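Local coordinates for putative aldehyde dehydrogenase AldY (Bacillus subtilis, PDB 4DNG), which probably oxidises aldehydes to carboxylates with NAD(+) and may help protect cells against stress from ethanol and related compounds, at residues V71-L79 with I189-L199; E104-A115 with F155-A165. All coordinates share one frame; numbering follows the deposited sequence.

Contact 1 (V71-L79 with I189-L199)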
loop_
_atom_site.group_PDB
_atom_site.type_symbol
_atom_site.label_atom_id
_atom_site.label_comp_id
_atom_site.label_asym_id
_atom_site.label_seq_id
_atom_site.Cartn_x
_atom_site.Cartn_y
_atom_site.Cartn_z
ATOM N N VAL A 71 -15.955 24.153 6.182
ATOM C CA VAL A 71 -16.317 23.042 7.054
ATOM C C VAL A 71 -15.220 22.777 8.098
ATOM O O VAL A 71 -15.506 22.611 9.283
ATOM C CB VAL A 71 -16.686 21.807 6.205
ATOM C CG1 VAL A 71 -16.563 20.501 6.975
ATOM C CG2 VAL A 71 -18.090 21.981 5.649
ATOM N N LEU A 72 -13.966 22.812 7.669
ATOM C CA LEU A 72 -12.856 22.530 8.576
ATOM C C LEU A 72 -12.655 23.648 9.549
ATOM O O LEU A 72 -12.376 23.389 10.727
ATOM C CB LEU A 72 -11.557 22.275 7.820
ATOM C CG LEU A 72 -11.625 21.127 6.809
ATOM C CD1 LEU A 72 -10.408 21.165 5.881
ATOM C CD2 LEU A 72 -11.784 19.768 7.487
ATOM N N GLN A 73 -12.797 24.884 9.052
ATOM C CA GLN A 73 -12.656 26.075 9.874
ATOM C C GLN A 73 -13.670 26.044 11.004
ATOM O O GLN A 73 -13.289 26.124 12.172
ATOM C CB GLN A 73 -12.808 27.351 9.040
ATOM C CG GLN A 73 -11.510 27.884 8.454
ATOM C CD GLN A 73 -10.791 28.846 9.383
ATOM O OE1 GLN A 73 -10.107 28.440 10.327
ATOM N NE2 GLN A 73 -10.933 30.140 9.106
ATOM N N LYS A 74 -14.954 25.892 10.669
ATOM C CA LYS A 74 -15.995 25.870 11.699
ATOM C C LYS A 74 -15.770 24.703 12.656
ATOM O O LYS A 74 -15.940 24.859 13.862
ATOM C CB LYS A 74 -17.385 25.844 11.080
ATOM C CG LYS A 74 -17.673 27.059 10.198
ATOM C CD LYS A 74 -19.158 27.320 10.048
ATOM C CE LYS A 74 -19.417 28.533 9.165
ATOM N NZ LYS A 74 -19.370 28.212 7.708
ATOM N N ALA A 75 -15.334 23.558 12.114
ATOM C CA ALA A 75 -14.935 22.400 12.919
ATOM C C ALA A 75 -13.785 22.728 13.903
ATOM O O ALA A 75 -13.967 22.610 15.113
ATOM C CB ALA A 75 -14.585 21.209 12.030
ATOM N N ARG A 76 -12.630 23.171 13.400
ATOM C CA ARG A 76 -11.555 23.605 14.290
ATOM C C ARG A 76 -12.030 24.701 15.241
ATOM O O ARG A 76 -11.580 24.772 16.384
ATOM C CB ARG A 76 -10.301 24.044 13.512
ATOM C CG ARG A 76 -10.242 25.507 13.093
ATOM C CD ARG A 76 -9.595 26.383 14.152
ATOM N NE ARG A 76 -8.135 26.316 14.124
ATOM C CZ ARG A 76 -7.344 26.932 15.002
ATOM N NH1 ARG A 76 -6.025 26.836 14.892
ATOM N NH2 ARG A 76 -7.872 27.648 15.990
ATOM N N GLY A 77 -12.939 25.545 14.756
ATOM C CA GLY A 77 -13.497 26.633 15.556
ATOM C C GLY A 77 -14.314 26.117 16.721
ATOM O O GLY A 77 -14.159 26.593 17.846
ATOM N N TYR A 78 -15.179 25.137 16.451
ATOM C CA TYR A 78 -15.948 24.479 17.505
ATOM C C TYR A 78 -15.034 23.920 18.612
ATOM O O TYR A 78 -15.333 24.053 19.808
ATOM C CB TYR A 78 -16.840 23.360 16.932
ATOM C CG TYR A 78 -17.707 22.676 17.968
ATOM C CD1 TYR A 78 -17.230 21.585 18.716
ATOM C CD2 TYR A 78 -18.997 23.132 18.220
ATOM C CE1 TYR A 78 -18.027 20.978 19.685
ATOM C CE2 TYR A 78 -19.807 22.527 19.167
ATOM C CZ TYR A 78 -19.328 21.458 19.895
ATOM O OH TYR A 78 -20.163 20.890 20.828
ATOM N N LEU A 79 -13.922 23.310 18.224
ATOM C CA LEU A 79 -13.067 22.632 19.219
ATOM C C LEU A 79 -12.300 23.618 20.089
ATOM O O LEU A 79 -12.069 23.360 21.271
ATOM C CB LEU A 79 -12.092 21.651 18.566
ATOM C CG LEU A 79 -12.635 20.547 17.645
ATOM C CD1 LEU A 79 -11.501 19.803 16.927
ATOM C CD2 LEU A 79 -13.509 19.548 18.384
ATOM N N ILE A 189 -17.717 13.784 19.966
ATOM C CA ILE A 189 -17.333 15.191 20.005
ATOM C C ILE A 189 -16.929 15.645 18.601
ATOM O O ILE A 189 -17.325 16.735 18.148
ATOM C CB ILE A 189 -16.200 15.453 21.019
ATOM C CG1 ILE A 189 -16.727 15.340 22.437
ATOM C CG2 ILE A 189 -15.597 16.839 20.833
ATOM C CD1 ILE A 189 -15.616 15.258 23.463
ATOM N N ILE A 190 -16.175 14.789 17.912
ATOM C CA ILE A 190 -15.731 15.060 16.554
ATOM C C ILE A 190 -16.955 15.171 15.641
ATOM O O ILE A 190 -17.073 16.135 14.875
ATOM C CB ILE A 190 -14.746 13.988 16.053
ATOM C CG1 ILE A 190 -13.360 14.284 16.594
ATOM C CG2 ILE A 190 -14.682 13.984 14.532
ATOM C CD1 ILE A 190 -12.425 13.091 16.592
ATOM N N ALA A 191 -17.870 14.207 15.742
ATOM C CA ALA A 191 -19.144 14.291 14.996
ATOM C C ALA A 191 -19.900 15.583 15.300
ATOM O O ALA A 191 -20.394 16.264 14.388
ATOM C CB ALA A 191 -20.020 13.084 15.262
ATOM N N LYS A 192 -19.964 15.953 16.570
ATOM C CA LYS A 192 -20.637 17.206 16.923
ATOM C C LYS A 192 -19.982 18.426 16.238
ATOM O O LYS A 192 -20.660 19.343 15.771
ATOM C CB LYS A 192 -20.692 17.378 18.446
ATOM C CG LYS A 192 -21.470 18.598 18.908
ATOM C CD LYS A 192 -22.960 18.356 19.090
ATOM C CE LYS A 192 -23.718 19.682 19.247
ATOM N NZ LYS A 192 -23.232 20.604 20.326
ATOM N N ALA A 193 -18.655 18.415 16.180
ATOM C CA ALA A 193 -17.900 19.495 15.568
ATOM C C ALA A 193 -18.218 19.640 14.090
ATOM O O ALA A 193 -18.389 20.756 13.603
ATOM C CB ALA A 193 -16.412 19.253 15.765
ATOM N N PHE A 194 -18.303 18.517 13.371
ATOM C CA PHE A 194 -18.509 18.586 11.943
ATOM C C PHE A 194 -19.955 18.891 11.612
ATOM O O PHE A 194 -20.254 19.553 10.598
ATOM C CB PHE A 194 -18.003 17.316 11.254
ATOM C CG PHE A 194 -16.524 17.333 11.003
ATOM C CD1 PHE A 194 -15.995 18.060 9.938
ATOM C CD2 PHE A 194 -15.652 16.671 11.864
ATOM C CE1 PHE A 194 -14.623 18.095 9.715
ATOM C CE2 PHE A 194 -14.285 16.693 11.642
ATOM C CZ PHE A 194 -13.769 17.405 10.575
ATOM N N GLU A 195 -20.847 18.434 12.487
ATOM C CA GLU A 195 -22.244 18.771 12.356
ATOM C C GLU A 195 -22.382 20.282 12.535
ATOM O O GLU A 195 -23.024 20.968 11.723
ATOM C CB GLU A 195 -23.099 18.013 13.380
ATOM C CG GLU A 195 -24.399 18.744 13.722
ATOM C CD GLU A 195 -25.321 17.940 14.596
ATOM O OE1 GLU A 195 -24.887 17.551 15.695
ATOM O OE2 GLU A 195 -26.484 17.718 14.186
ATOM N N HIS A 196 -21.766 20.807 13.588
ATOM C CA HIS A 196 -21.788 22.246 13.825
ATOM C C HIS A 196 -21.354 22.973 12.576
ATOM O O HIS A 196 -21.832 24.060 12.281
ATOM C CB HIS A 196 -20.876 22.571 14.996
ATOM C CG HIS A 196 -20.764 24.038 15.293
ATOM N ND1 HIS A 196 -21.684 24.703 16.024
ATOM C CD2 HIS A 196 -19.795 24.971 14.929
ATOM C CE1 HIS A 196 -21.319 25.987 16.127
ATOM N NE2 HIS A 196 -20.162 26.151 15.457
ATOM N N ALA A 197 -20.466 22.348 11.810
ATOM C CA ALA A 197 -19.823 22.988 10.673
ATOM C C ALA A 197 -20.596 22.838 9.359
ATOM O O ALA A 197 -20.102 23.217 8.292
ATOM C CB ALA A 197 -18.394 22.464 10.520
ATOM N N GLY A 198 -21.809 22.300 9.430
ATOM C CA GLY A 198 -22.647 22.104 8.232
ATOM C C GLY A 198 -22.088 21.087 7.238
ATOM O O GLY A 198 -22.342 21.186 6.026
ATOM N N LEU A 199 -21.321 20.110 7.731
ATOM C CA LEU A 199 -20.888 19.007 6.871
ATOM C C LEU A 199 -22.132 18.213 6.469
ATOM O O LEU A 199 -22.912 17.817 7.334
ATOM C CB LEU A 199 -19.874 18.106 7.588
ATOM C CG LEU A 199 -19.395 16.832 6.900
ATOM C CD1 LEU A 199 -18.295 17.140 5.895
ATOM C CD2 LEU A 199 -18.897 15.827 7.927
#
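Helices 71-79 and 189-196 meet around Ala-75 and Ala-193, whose CA atoms are 4.9 Å apart; the axes approach to 7.8 Å, and their N-to-C directions differ by 129°. The small side chains of Ala-75, Ala-193 and Ala-197 let the backbones come this near. The Ala-75 methyl lies over one face of the Phe-194 ring in a CH-pi contact, with CB 4.1 Å from the ring centroid. Leu-72 CD2 and Val-71 CG1 meet the edge of that ring, near its plane. CG1 of Val-71 stands opposite its own backbone N (chi1 158°), and this directs it to both Phe-194 CD1 and Leu-199 CD1, each at 3.9 Å. Ala-197 CB packs on Lys-74 CB at 3.6 Å, while the rest of the lysine leads away.

Tyr-78 buries the largest area here. Its CD1 touches Ala-193 CB at 3.8 Å, and Ala-193 CA makes an off-centre CH-pi contact with the ring. Tyr-78 CD2 sits over a face of the His-196 imidazole, 3.5 Å from CG. The two ring planes are oblique, 51° apart. The Lys-192 chain bends at chi2 and chi4, and its NZ donates a hydrogen bond to Tyr-78 OH at 3.1 Å. Leu-79 CD2 closes over Ala-193 CB and Ile-189 CG2. A Schellman motif with Gly-198 as C-prime residue ends helix 189-196 and turns the chain so that Leu-199 can meet Val-71.

Helix 98-118 packs against helix 65-81, where Leu-79 touches Leu-112. Helix 183-196 rests on strand 204-206 and helix 156-169, with Phe-194 touching Leu-204 and Ile-164. The contact thus joins helix 65-81, from the early part of the chain, to helix 183-196, which connects parallel strands 173-177 and 204-206.

Contact 2 (E104-A115 with F155-A165)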
loop_
_atom_site.group_PDB
_atom_site.type_symbol
_atom_site.label_atom_id
_atom_site.label_comp_id
_atom_site.label_asym_id
_atom_site.label_seq_id
_atom_site.Cartn_x
_atom_site.Cartn_y
_atom_site.Cartn_z
ATOM N N GLU A 104 -3.325 16.793 23.440
ATOM C CA GLU A 104 -4.120 16.050 22.482
ATOM C C GLU A 104 -5.138 16.942 21.749
ATOM O O GLU A 104 -5.261 16.858 20.504
ATOM C CB GLU A 104 -4.811 14.862 23.141
ATOM C CG GLU A 104 -5.371 13.909 22.102
ATOM C CD GLU A 104 -5.886 12.594 22.666
ATOM O OE1 GLU A 104 -5.442 12.166 23.764
ATOM O OE2 GLU A 104 -6.737 11.981 21.974
ATOM N N LEU A 105 -5.852 17.791 22.499
ATOM C CA LEU A 105 -6.790 18.707 21.867
ATOM C C LEU A 105 -6.056 19.668 20.951
ATOM O O LEU A 105 -6.506 19.928 19.830
ATOM C CB LEU A 105 -7.641 19.487 22.870
ATOM C CG LEU A 105 -8.750 20.391 22.279
ATOM C CD1 LEU A 105 -9.606 19.682 21.244
ATOM C CD2 LEU A 105 -9.632 20.894 23.383
ATOM N N GLU A 106 -4.929 20.191 21.425
ATOM C CA GLU A 106 -4.087 21.036 20.575
ATOM C C GLU A 106 -3.640 20.345 19.283
ATOM O O GLU A 106 -3.817 20.897 18.192
ATOM C CB GLU A 106 -2.925 21.649 21.354
ATOM C CG GLU A 106 -3.355 22.951 22.026
ATOM C CD GLU A 106 -2.503 23.344 23.213
ATOM O OE1 GLU A 106 -1.398 22.787 23.383
ATOM O OE2 GLU A 106 -2.944 24.221 23.984
ATOM N N GLN A 107 -3.112 19.130 19.388
ATOM C CA GLN A 107 -2.673 18.397 18.188
ATOM C C GLN A 107 -3.780 18.139 17.182
ATOM O O GLN A 107 -3.558 18.257 15.983
ATOM C CB GLN A 107 -2.015 17.101 18.578
ATOM C CG GLN A 107 -0.593 17.275 19.077
ATOM C CD GLN A 107 0.019 15.948 19.499
ATOM O OE1 GLN A 107 1.207 15.871 19.806
ATOM N NE2 GLN A 107 -0.796 14.889 19.517
ATOM N N THR A 108 -4.966 17.795 17.683
ATOM C CA THR A 108 -6.207 17.640 16.898
ATOM C C THR A 108 -6.561 18.905 16.086
ATOM O O THR A 108 -6.891 18.825 14.904
ATOM C CB THR A 108 -7.358 17.235 17.851
ATOM O OG1 THR A 108 -6.991 16.027 18.537
ATOM C CG2 THR A 108 -8.694 16.996 17.115
ATOM N N ILE A 109 -6.465 20.064 16.728
ATOM C CA ILE A 109 -6.603 21.355 16.078
ATOM C C ILE A 109 -5.507 21.582 15.027
ATOM O O ILE A 109 -5.787 22.006 13.889
ATOM C CB ILE A 109 -6.577 22.464 17.144
ATOM C CG1 ILE A 109 -7.893 22.440 17.935
ATOM C CG2 ILE A 109 -6.277 23.830 16.531
ATOM C CD1 ILE A 109 -7.797 23.027 19.330
ATOM N N ALA A 110 -4.260 21.307 15.403
ATOM C CA ALA A 110 -3.164 21.378 14.437
ATOM C C ALA A 110 -3.495 20.579 13.162
ATOM O O ALA A 110 -3.410 21.112 12.053
ATOM C CB ALA A 110 -1.850 20.923 15.058
ATOM N N ILE A 111 -3.923 19.333 13.330
ATOM C CA ILE A 111 -4.335 18.496 12.193
ATOM C C ILE A 111 -5.409 19.166 11.311
ATOM O O ILE A 111 -5.313 19.134 10.082
ATOM C CB ILE A 111 -4.797 17.113 12.665
ATOM C CG1 ILE A 111 -3.604 16.300 13.151
ATOM C CG2 ILE A 111 -5.511 16.359 11.561
ATOM C CD1 ILE A 111 -3.973 15.220 14.146
ATOM N N LEU A 112 -6.419 19.783 11.928
ATOM C CA LEU A 112 -7.423 20.503 11.142
ATOM C C LEU A 112 -6.841 21.727 10.420
ATOM O O LEU A 112 -7.189 21.996 9.272
ATOM C CB LEU A 112 -8.647 20.882 11.984
ATOM C CG LEU A 112 -9.698 19.793 12.184
ATOM C CD1 LEU A 112 -10.652 20.180 13.301
ATOM C CD2 LEU A 112 -10.467 19.526 10.894
ATOM N N ASP A 113 -5.950 22.454 11.091
ATOM C CA ASP A 113 -5.239 23.580 10.472
ATOM C C ASP A 113 -4.455 23.109 9.246
ATOM O O ASP A 113 -4.383 23.806 8.245
ATOM C CB ASP A 113 -4.276 24.230 11.476
ATOM C CG ASP A 113 -4.992 25.055 12.554
ATOM O OD1 ASP A 113 -6.192 25.373 12.383
ATOM O OD2 ASP A 113 -4.345 25.385 13.586
ATOM N N GLU A 114 -3.885 21.908 9.328
ATOM C CA GLU A 114 -3.015 21.397 8.279
ATOM C C GLU A 114 -3.846 20.987 7.077
ATOM O O GLU A 114 -3.498 21.322 5.943
ATOM C CB GLU A 114 -2.123 20.272 8.806
ATOM C CG GLU A 114 -1.098 19.726 7.813
ATOM C CD GLU A 114 -0.033 20.734 7.380
ATOM O OE1 GLU A 114 0.397 21.579 8.204
ATOM O OE2 GLU A 114 0.390 20.672 6.203
ATOM N N ALA A 115 -4.980 20.336 7.332
ATOM C CA ALA A 115 -5.914 19.927 6.274
ATOM C C ALA A 115 -6.318 21.050 5.316
ATOM O O ALA A 115 -6.368 20.853 4.096
ATOM C CB ALA A 115 -7.148 19.284 6.878
ATOM N N PHE A 155 -4.987 8.155 23.151
ATOM C CA PHE A 155 -4.999 9.244 22.162
ATOM C C PHE A 155 -6.127 9.127 21.152
ATOM O O PHE A 155 -5.918 9.350 19.954
ATOM C CB PHE A 155 -3.637 9.398 21.462
ATOM C CG PHE A 155 -2.487 9.605 22.413
ATOM C CD1 PHE A 155 -2.324 10.829 23.077
ATOM C CD2 PHE A 155 -1.571 8.573 22.655
ATOM C CE1 PHE A 155 -1.271 11.019 23.956
ATOM C CE2 PHE A 155 -0.515 8.759 23.533
ATOM C CZ PHE A 155 -0.366 9.985 24.183
ATOM N N PRO A 156 -7.345 8.820 21.632
ATOM C CA PRO A 156 -8.499 8.594 20.736
ATOM C C PRO A 156 -8.802 9.762 19.788
ATOM O O PRO A 156 -9.067 9.535 18.617
ATOM C CB PRO A 156 -9.669 8.424 21.723
ATOM C CG PRO A 156 -9.211 9.125 22.970
ATOM C CD PRO A 156 -7.754 8.755 23.046
ATOM N N MET A 157 -8.775 10.999 20.280
ATOM C CA MET A 157 -9.245 12.125 19.483
ATOM C C MET A 157 -8.227 12.523 18.409
ATOM O O MET A 157 -8.566 12.730 17.232
ATOM C CB MET A 157 -9.577 13.317 20.371
ATOM C CG MET A 157 -9.963 14.529 19.545
ATOM S SD MET A 157 -10.568 15.947 20.455
ATOM C CE MET A 157 -12.085 15.326 21.187
ATOM N N ASN A 158 -6.975 12.616 18.829
ATOM C CA ASN A 158 -5.893 12.921 17.933
ATOM C C ASN A 158 -5.838 11.922 16.763
ATOM O O ASN A 158 -5.829 12.332 15.595
ATOM C CB ASN A 158 -4.600 12.941 18.751
ATOM C CG ASN A 158 -3.363 13.028 17.902
ATOM O OD1 ASN A 158 -3.166 13.995 17.172
ATOM N ND2 ASN A 158 -2.504 12.020 18.009
ATOM N N LEU A 159 -5.838 10.624 17.075
ATOM C CA LEU A 159 -5.685 9.580 16.057
ATOM C C LEU A 159 -6.886 9.470 15.126
ATOM O O LEU A 159 -6.711 9.312 13.934
ATOM C CB LEU A 159 -5.379 8.204 16.697
ATOM C CG LEU A 159 -4.013 8.047 17.389
ATOM C CD1 LEU A 159 -3.806 6.639 17.934
ATOM C CD2 LEU A 159 -2.847 8.432 16.480
ATOM N N SER A 160 -8.093 9.526 15.683
ATOM C CA SER A 160 -9.303 9.634 14.901
ATOM C C SER A 160 -9.203 10.800 13.898
ATOM O O SER A 160 -9.390 10.614 12.686
ATOM C CB SER A 160 -10.523 9.810 15.829
ATOM O OG SER A 160 -10.705 8.661 16.658
ATOM N N MET A 161 -8.899 12.000 14.386
ATOM C CA MET A 161 -8.883 13.165 13.503
ATOM C C MET A 161 -7.737 13.049 12.481
ATOM O O MET A 161 -7.801 13.607 11.377
ATOM C CB MET A 161 -8.761 14.435 14.328
ATOM C CG MET A 161 -8.804 15.716 13.537
ATOM S SD MET A 161 -10.482 15.862 12.958
ATOM C CE MET A 161 -11.283 16.444 14.456
ATOM N N ARG A 162 -6.705 12.285 12.823
ATOM C CA ARG A 162 -5.609 12.059 11.872
ATOM C C ARG A 162 -6.117 11.354 10.620
ATOM O O ARG A 162 -5.468 11.408 9.585
ATOM C CB ARG A 162 -4.449 11.303 12.506
ATOM C CG ARG A 162 -3.152 11.419 11.741
ATOM C CD ARG A 162 -2.166 10.345 12.172
ATOM N NE ARG A 162 -2.692 9.011 11.901
ATOM C CZ ARG A 162 -2.248 7.902 12.485
ATOM N NH1 ARG A 162 -2.786 6.724 12.187
ATOM N NH2 ARG A 162 -1.274 7.971 13.379
ATOM N N SER A 163 -7.289 10.728 10.697
ATOM C CA SER A 163 -7.865 10.125 9.502
ATOM C C SER A 163 -9.101 10.847 9.020
ATOM O O SER A 163 -9.353 10.936 7.812
ATOM C CB SER A 163 -8.175 8.646 9.712
ATOM O OG SER A 163 -6.989 7.975 10.071
ATOM N N ILE A 164 -9.892 11.336 9.957
ATOM C CA ILE A 164 -11.116 12.026 9.595
ATOM C C ILE A 164 -10.821 13.283 8.745
ATOM O O ILE A 164 -11.387 13.459 7.661
ATOM C CB ILE A 164 -11.959 12.330 10.845
ATOM C CG1 ILE A 164 -12.529 11.019 11.400
ATOM C CG2 ILE A 164 -13.025 13.356 10.522
ATOM C CD1 ILE A 164 -13.036 11.089 12.826
ATOM N N ALA A 165 -9.891 14.115 9.194
ATOM C CA ALA A 165 -9.752 15.447 8.571
ATOM C C ALA A 165 -9.170 15.438 7.135
ATOM O O ALA A 165 -9.715 16.084 6.249
ATOM C CB ALA A 165 -9.000 16.410 9.493
#
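Helices 104-115 and 156-165 run nearly parallel, 9° apart with axes 8.4 Å apart at closest, and the CA atoms of Thr-108 and Asn-158 come within 4.8 Å. The extended Glu-104 side chain reaches the first turn of helix 156-165. There its OE2 accepts two backbone bonds, from Met-157 N at 2.8 Å and from Asn-158 N at 3.2 Å. The first lies nearly along the C-O axis. The second comes from the anti side, slightly out of the carboxylate plane, and is straighter (N-H...O 169°). The carboxylate would probably also be stabilised by the positive end of that helix. With an alanine in place of Glu-104, both N-H groups would probably lose this buried acceptor and a gap would open beside Phe-155.

Asn-158 and Ile-111 interlock as knobs into holes. Asn-158 sits among Glu-104, Gln-107, Thr-108 and Ile-111. Ile-111 sits among Asn-158, Met-161, Arg-162 and Ala-165. Met-161 bends at chi2 and chi3, bringing its CE to Thr-108 CG2 at 3.8 Å. Leu-112 CD2 packs on Ala-165 CB at 3.7 Å. Helix 156-169 links parallel strands 135-150 and 173-177, the beta-alpha-beta crossover expected of the Rossmann-like NAD-binding domain of aldehyde dehydrogenases.

In the fold
Contacts 1 and 2 join four helices, and their centres are 12 Å apart. Helices 65-81 and 98-118 form one bridge between them. A salt bridge links Arg-76 NH1 to Asp-113 OD2 at 2.6 Å, and Leu-72 CD2 meets Leu-112 CD2 at 3.7 Å. Helices 183-196 and 156-169 form the other, where Ile-190 packs on Met-161. Contact 1, centred about 20 Å from the chain centre, is away from the predicted active site and the probable NAD(+) site. Contact 2 is nearer. The nearest side-chain atoms of Arg-162 and Glu-253, a predicted active-site residue, are about 3 Å apart; their ion pair, NH2 to OE2, is long and weak. Nearest atoms of Arg-162 and Gly-231 are about 9 Å apart.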